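Local coordinates for protein guanine deaminase (Escherichia coli, PDB 6OHB) that catalyses the zinc-dependent hydrolytic deamination of guanine to xanthine and ammonia, the first step of guanine degradation, at residues Glu26-Ala31 with Ala356-Tyr361; Pro76-Thr81 with Leu362-Gly367. All coordinates share one frame; numbering follows the deposited sequence.

Contact 1: residues Glu26-Ala31 with Ala356-Tyr361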
loop_
_atom_site.group_PDB
_atom_site.type_symbol
_atom_site.label_atom_id
_atom_site.label_comp_id
_atom_site.label_asym_id
_atom_site.label_seq_id
_atom_site.Cartn_x
_atom_site.Cartn_y
_atom_site.Cartn_z
ATOM N N GLU A 26 -23.057 -11.460 -0.701
ATOM C CA GLU A 26 -23.456 -12.201 0.488
ATOM C C GLU A 26 -23.507 -13.706 0.251
ATOM O O GLU A 26 -23.403 -14.470 1.214
ATOM C CB GLU A 26 -24.816 -11.705 0.981
ATOM C CG GLU A 26 -24.736 -10.705 2.125
ATOM C CD GLU A 26 -23.910 -9.484 1.775
ATOM O OE1 GLU A 26 -24.377 -8.658 0.959
ATOM O OE2 GLU A 26 -22.790 -9.352 2.313
ATOM N N GLU A 27 -23.665 -14.152 -0.997
ATOM C CA GLU A 27 -23.690 -15.587 -1.256
ATOM C C GLU A 27 -22.305 -16.196 -1.420
ATOM O O GLU A 27 -22.209 -17.421 -1.557
ATOM C CB GLU A 27 -24.492 -15.909 -2.516
ATOM C CG GLU A 27 -25.554 -14.911 -2.895
ATOM C CD GLU A 27 -26.110 -15.202 -4.274
ATOM O OE1 GLU A 27 -26.431 -16.375 -4.551
ATOM O OE2 GLU A 27 -26.207 -14.262 -5.083
ATOM N N ILE A 28 -21.244 -15.379 -1.425
ATOM C CA ILE A 28 -19.909 -15.890 -1.731
ATOM C C ILE A 28 -19.482 -16.934 -0.708
ATOM O O ILE A 28 -18.843 -17.935 -1.053
ATOM C CB ILE A 28 -18.901 -14.727 -1.820
ATOM C CG1 ILE A 28 -19.201 -13.861 -3.040
ATOM C CG2 ILE A 28 -17.470 -15.252 -1.895
ATOM C CD1 ILE A 28 -18.360 -12.605 -3.117
ATOM N N ALA A 29 -19.843 -16.732 0.562
ATOM C CA ALA A 29 -19.488 -17.705 1.592
ATOM C C ALA A 29 -20.098 -19.072 1.299
ATOM O O ALA A 29 -19.462 -20.107 1.530
ATOM C CB ALA A 29 -19.933 -17.204 2.965
ATOM N N SER A 30 -21.328 -19.092 0.782
ATOM C CA SER A 30 -21.990 -20.347 0.448
ATOM C C SER A 30 -21.278 -21.110 -0.663
ATOM O O SER A 30 -21.411 -22.336 -0.739
ATOM C CB SER A 30 -23.437 -20.078 0.042
ATOM O OG SER A 30 -23.507 -19.643 -1.309
ATOM N N ALA A 31 -20.531 -20.419 -1.524
ATOM C CA ALA A 31 -19.856 -21.038 -2.654
ATOM C C ALA A 31 -18.354 -21.173 -2.447
ATOM O O ALA A 31 -17.644 -21.569 -3.379
ATOM C CB ALA A 31 -20.130 -20.239 -3.927
ATOM N N ALA A 356 -13.395 -10.327 3.007
ATOM C CA ALA A 356 -12.292 -11.141 2.507
ATOM C C ALA A 356 -12.779 -12.088 1.420
ATOM O O ALA A 356 -12.095 -12.300 0.411
ATOM C CB ALA A 356 -11.650 -11.919 3.656
ATOM N N TYR A 357 -13.972 -12.655 1.609
ATOM C CA TYR A 357 -14.568 -13.499 0.580
ATOM C C TYR A 357 -14.819 -12.712 -0.700
ATOM O O TYR A 357 -14.535 -13.199 -1.800
ATOM C CB TYR A 357 -15.859 -14.124 1.107
ATOM C CG TYR A 357 -15.618 -15.166 2.178
ATOM C CD1 TYR A 357 -14.339 -15.653 2.421
ATOM C CD2 TYR A 357 -16.660 -15.653 2.952
ATOM C CE1 TYR A 357 -14.107 -16.599 3.398
ATOM C CE2 TYR A 357 -16.435 -16.601 3.936
ATOM C CZ TYR A 357 -15.158 -17.074 4.149
ATOM O OH TYR A 357 -14.922 -18.014 5.128
ATOM N N GLU A 358 -15.347 -11.491 -0.579
ATOM C CA GLU A 358 -15.610 -10.681 -1.768
ATOM C C GLU A 358 -14.320 -10.317 -2.495
ATOM O O GLU A 358 -14.266 -10.350 -3.731
ATOM C CB GLU A 358 -16.383 -9.418 -1.389
ATOM C CG GLU A 358 -16.934 -8.654 -2.584
ATOM C CD GLU A 358 -17.671 -7.390 -2.180
ATOM O OE1 GLU A 358 -17.917 -7.196 -0.969
ATOM O OE2 GLU A 358 -18.017 -6.594 -3.076
ATOM N N ALA A 359 -13.275 -9.953 -1.746
ATOM C CA ALA A 359 -11.997 -9.613 -2.363
ATOM C C ALA A 359 -11.402 -10.812 -3.088
ATOM O O ALA A 359 -10.963 -10.709 -4.243
ATOM C CB ALA A 359 -11.032 -9.088 -1.297
ATOM N N PHE A 360 -11.384 -11.970 -2.422
ATOM C CA PHE A 360 -10.878 -13.179 -3.064
ATOM C C PHE A 360 -11.697 -13.519 -4.306
ATOM O O PHE A 360 -11.143 -13.907 -5.341
ATOM C CB PHE A 360 -10.884 -14.335 -2.061
ATOM C CG PHE A 360 -10.425 -15.647 -2.634
ATOM C CD1 PHE A 360 -9.075 -15.923 -2.774
ATOM C CD2 PHE A 360 -11.344 -16.616 -3.010
ATOM C CE1 PHE A 360 -8.646 -17.136 -3.296
ATOM C CE2 PHE A 360 -10.923 -17.831 -3.532
ATOM C CZ PHE A 360 -9.570 -18.089 -3.675
ATOM N N TYR A 361 -13.017 -13.349 -4.230
ATOM C CA TYR A 361 -13.876 -13.635 -5.371
ATOM C C TYR A 361 -13.551 -12.725 -6.548
ATOM O O TYR A 361 -13.370 -13.192 -7.680
ATOM C CB TYR A 361 -15.337 -13.482 -4.955
ATOM C CG TYR A 361 -16.330 -13.682 -6.068
ATOM C CD1 TYR A 361 -16.660 -14.960 -6.513
ATOM C CD2 TYR A 361 -16.953 -12.594 -6.666
ATOM C CE1 TYR A 361 -17.578 -15.146 -7.530
ATOM C CE2 TYR A 361 -17.869 -12.768 -7.681
ATOM C CZ TYR A 361 -18.180 -14.046 -8.112
ATOM O OH TYR A 361 -19.096 -14.221 -9.124
#
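The connection between the antiparallel strands 14-18 and 32-35, part of the β-domain beside the amidohydrolase barrel, makes a turn that rests on helix 356-363. I28 carries the contact, its side chain pushed into the helix between Y357, E358 and Y361. CG1 stands beside the backbone N (chi1 -68°), which leaves CG2 anti to it, and the chain runs extended to CD1 (chi2 173°), so the two branches part. CG2 meets Y357 CB at 3.6 Å, while CD1 reaches in to 3.6 Å from E358 CA and equally near Y361 CB. CG1 lies over one face of the Y361 ring, offset toward its rim. An alanine here would lose CG1, CG2 and CD1 and would probably loosen the packing of the turn on the helix. The polar ends point elsewhere: Y361 OH bonds I22 N, and E358 OE2 is held by W316 and Y352. Next to I28, the methyl of A29 sits obliquely against the Y357 ring, whose other neighbours include V410 and L413 of helix 409-419. Within the turn, S30 OG donates to a lone pair of E27 O at 2.6 Å, in the carbonyl plane.

Contact 2: residues Pro76-Thr81 with Leu362-Gly367; sequences PGFVDT and LATLGG
P76 leads into the contact with its backbone: P76 O lies 3.7 Å from T364 CG2, and its ring carbon CD faces the same methyl more loosely. T364 OG1 turns back to F360 O, so the methyl is the branch left for the strand. G77 passes by with little contact. At F78 the backbone closes in, F78 CA making a CA-H...O contact of 3.6 Å with A363 O. The F78 ring presents its edge to A363 O and T364 CG2, its CD1 alongside the methyl of A363; M336 of helix 336-349 touches both F78 and A363. V79 N then donates to the same carbonyl, A363 O, at 3.1 Å (N-H...O 154°), the N lying nearly on the C=O axis (169°). This is strand 73-84, the first strand of the amidohydrolase TIM barrel, which ends in the zinc-binding HxH pair H82 and H84; the helical chain breaks at T364, and the resulting kink lies against the strand. V79 sets both its methyls against the chain from the break onward: CG2 reaches T364 O at 3.6 Å, and CG1, anti to the backbone N, packs on the backbone of G367. A β-carbon on G367 would come within 3.1 Å of V79 CB, so glycine allows the close approach. On the carbonyl side, one water donates to V79 O at 2.8 Å and to L362 O at 2.7 Å, bridging two buried acceptors. D80 points away from the helix, its OD2 bonded to T326 OG1 next to the zinc ligand D327. T81, the residue just before H82, turns back and lays CG2 near G367 O; its side chain is about 10 Å from the zinc ion.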
loop_
_atom_site.group_PDB
_atom_site.type_symbol
_atom_site.label_atom_id
_atom_site.label_comp_id
_atom_site.label_asym_id
_atom_site.label_seq_id
_atom_site.Cartn_x
_atom_site.Cartn_y
_atom_site.Cartn_z
ATOM N N PRO A 76 -6.673 -20.240 -7.342
ATOM C CA PRO A 76 -6.676 -20.060 -8.797
ATOM C C PRO A 76 -5.884 -18.817 -9.174
ATOM O O PRO A 76 -5.765 -17.873 -8.390
ATOM C CB PRO A 76 -8.163 -19.907 -9.139
ATOM C CG PRO A 76 -8.895 -20.453 -7.957
ATOM C CD PRO A 76 -8.030 -20.170 -6.775
ATOM N N GLY A 77 -5.327 -18.833 -10.383
ATOM C CA GLY A 77 -4.532 -17.704 -10.839
ATOM C C GLY A 77 -5.333 -16.415 -10.822
ATOM O O GLY A 77 -6.534 -16.399 -11.102
ATOM N N PHE A 78 -4.668 -15.325 -10.444
ATOM C CA PHE A 78 -5.339 -14.034 -10.392
ATOM C C PHE A 78 -5.615 -13.490 -11.790
ATOM O O PHE A 78 -4.863 -13.732 -12.745
ATOM C CB PHE A 78 -4.512 -13.030 -9.584
ATOM C CG PHE A 78 -4.258 -13.468 -8.171
ATOM C CD1 PHE A 78 -5.293 -13.954 -7.387
ATOM C CD2 PHE A 78 -2.983 -13.414 -7.632
ATOM C CE1 PHE A 78 -5.067 -14.369 -6.090
ATOM C CE2 PHE A 78 -2.749 -13.828 -6.332
ATOM C CZ PHE A 78 -3.795 -14.307 -5.561
ATOM N N VAL A 79 -6.689 -12.702 -11.878
ATOM C CA VAL A 79 -7.202 -12.152 -13.128
ATOM C C VAL A 79 -7.131 -10.632 -13.028
ATOM O O VAL A 79 -7.859 -10.017 -12.235
ATOM C CB VAL A 79 -8.636 -12.617 -13.406
ATOM C CG1 VAL A 79 -9.137 -12.021 -14.714
ATOM C CG2 VAL A 79 -8.704 -14.149 -13.435
ATOM N N ASP A 80 -6.274 -10.027 -13.851
ATOM C CA ASP A 80 -6.036 -8.587 -13.870
ATOM C C ASP A 80 -6.773 -7.993 -15.068
ATOM O O ASP A 80 -6.353 -8.182 -16.214
ATOM C CB ASP A 80 -4.534 -8.314 -13.961
ATOM C CG ASP A 80 -4.169 -6.880 -13.617
ATOM O OD1 ASP A 80 -5.014 -5.972 -13.794
ATOM O OD2 ASP A 80 -3.020 -6.667 -13.174
ATOM N N THR A 81 -7.838 -7.234 -14.808
ATOM C CA THR A 81 -8.747 -6.842 -15.882
ATOM C C THR A 81 -8.416 -5.506 -16.550
ATOM O O THR A 81 -9.149 -5.105 -17.461
ATOM C CB THR A 81 -10.192 -6.800 -15.370
ATOM O OG1 THR A 81 -10.313 -5.838 -14.314
ATOM C CG2 THR A 81 -10.628 -8.179 -14.871
ATOM N N LEU A 362 -13.456 -11.418 -6.296
ATOM C CA LEU A 362 -13.151 -10.487 -7.378
ATOM C C LEU A 362 -11.771 -10.748 -7.961
ATOM O O LEU A 362 -11.544 -10.497 -9.149
ATOM C CB LEU A 362 -13.256 -9.047 -6.878
ATOM C CG LEU A 362 -14.666 -8.559 -6.539
ATOM C CD1 LEU A 362 -14.617 -7.182 -5.892
ATOM C CD2 LEU A 362 -15.531 -8.538 -7.783
ATOM N N ALA A 363 -10.841 -11.265 -7.148
ATOM C CA ALA A 363 -9.499 -11.536 -7.652
ATOM C C ALA A 363 -9.456 -12.764 -8.556
ATOM O O ALA A 363 -8.579 -12.857 -9.422
ATOM C CB ALA A 363 -8.522 -11.705 -6.489
ATOM N N THR A 364 -10.390 -13.704 -8.396
ATOM C CA THR A 364 -10.309 -14.943 -9.166
ATOM C C THR A 364 -11.525 -15.133 -10.064
ATOM O O THR A 364 -11.538 -14.649 -11.201
ATOM C CB THR A 364 -10.161 -16.153 -8.239
ATOM O OG1 THR A 364 -11.276 -16.209 -7.336
ATOM C CG2 THR A 364 -8.873 -16.058 -7.438
ATOM N N LEU A 365 -12.554 -15.826 -9.565
ATOM C CA LEU A 365 -13.672 -16.207 -10.428
ATOM C C LEU A 365 -14.495 -14.998 -10.851
ATOM O O LEU A 365 -14.970 -14.936 -11.989
ATOM C CB LEU A 365 -14.560 -17.233 -9.725
ATOM C CG LEU A 365 -15.701 -17.834 -10.553
ATOM C CD1 LEU A 365 -15.176 -18.543 -11.797
ATOM C CD2 LEU A 365 -16.536 -18.777 -9.702
ATOM N N GLY A 366 -14.676 -14.026 -9.955
ATOM C CA GLY A 366 -15.375 -12.807 -10.336
ATOM C C GLY A 366 -14.667 -12.048 -11.444
ATOM O O GLY A 366 -15.307 -11.504 -12.352
ATOM N N GLY A 367 -13.336 -11.998 -11.390
ATOM C CA GLY A 367 -12.600 -11.346 -12.461
ATOM C C GLY A 367 -12.756 -12.071 -13.784
ATOM O O GLY A 367 -13.045 -11.455 -14.813
HETATM O O HOH W 1 -10.301 -9.287 -11.178
#

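Both contacts use the chain that runs from helix 356-363 into helix 365-370, and their centres are 13 Å apart. Contact 1 lies nearer the periphery, its centre about 19 Å from that of the chain: a turn of the β-domain with an exposed alanine at its margin, joined to the helix by apolar side chains. Contact 2, centred about 7 Å from the centre of the chain, is buried at every touching residue and relies largely on backbone: an amide-to-carbonyl hydrogen bond, a bridging water and a glycine. They touch directly, through F360 CZ packing on P76 CD and a probable hydrogen bond between Y361 O and G366 N across the helix break.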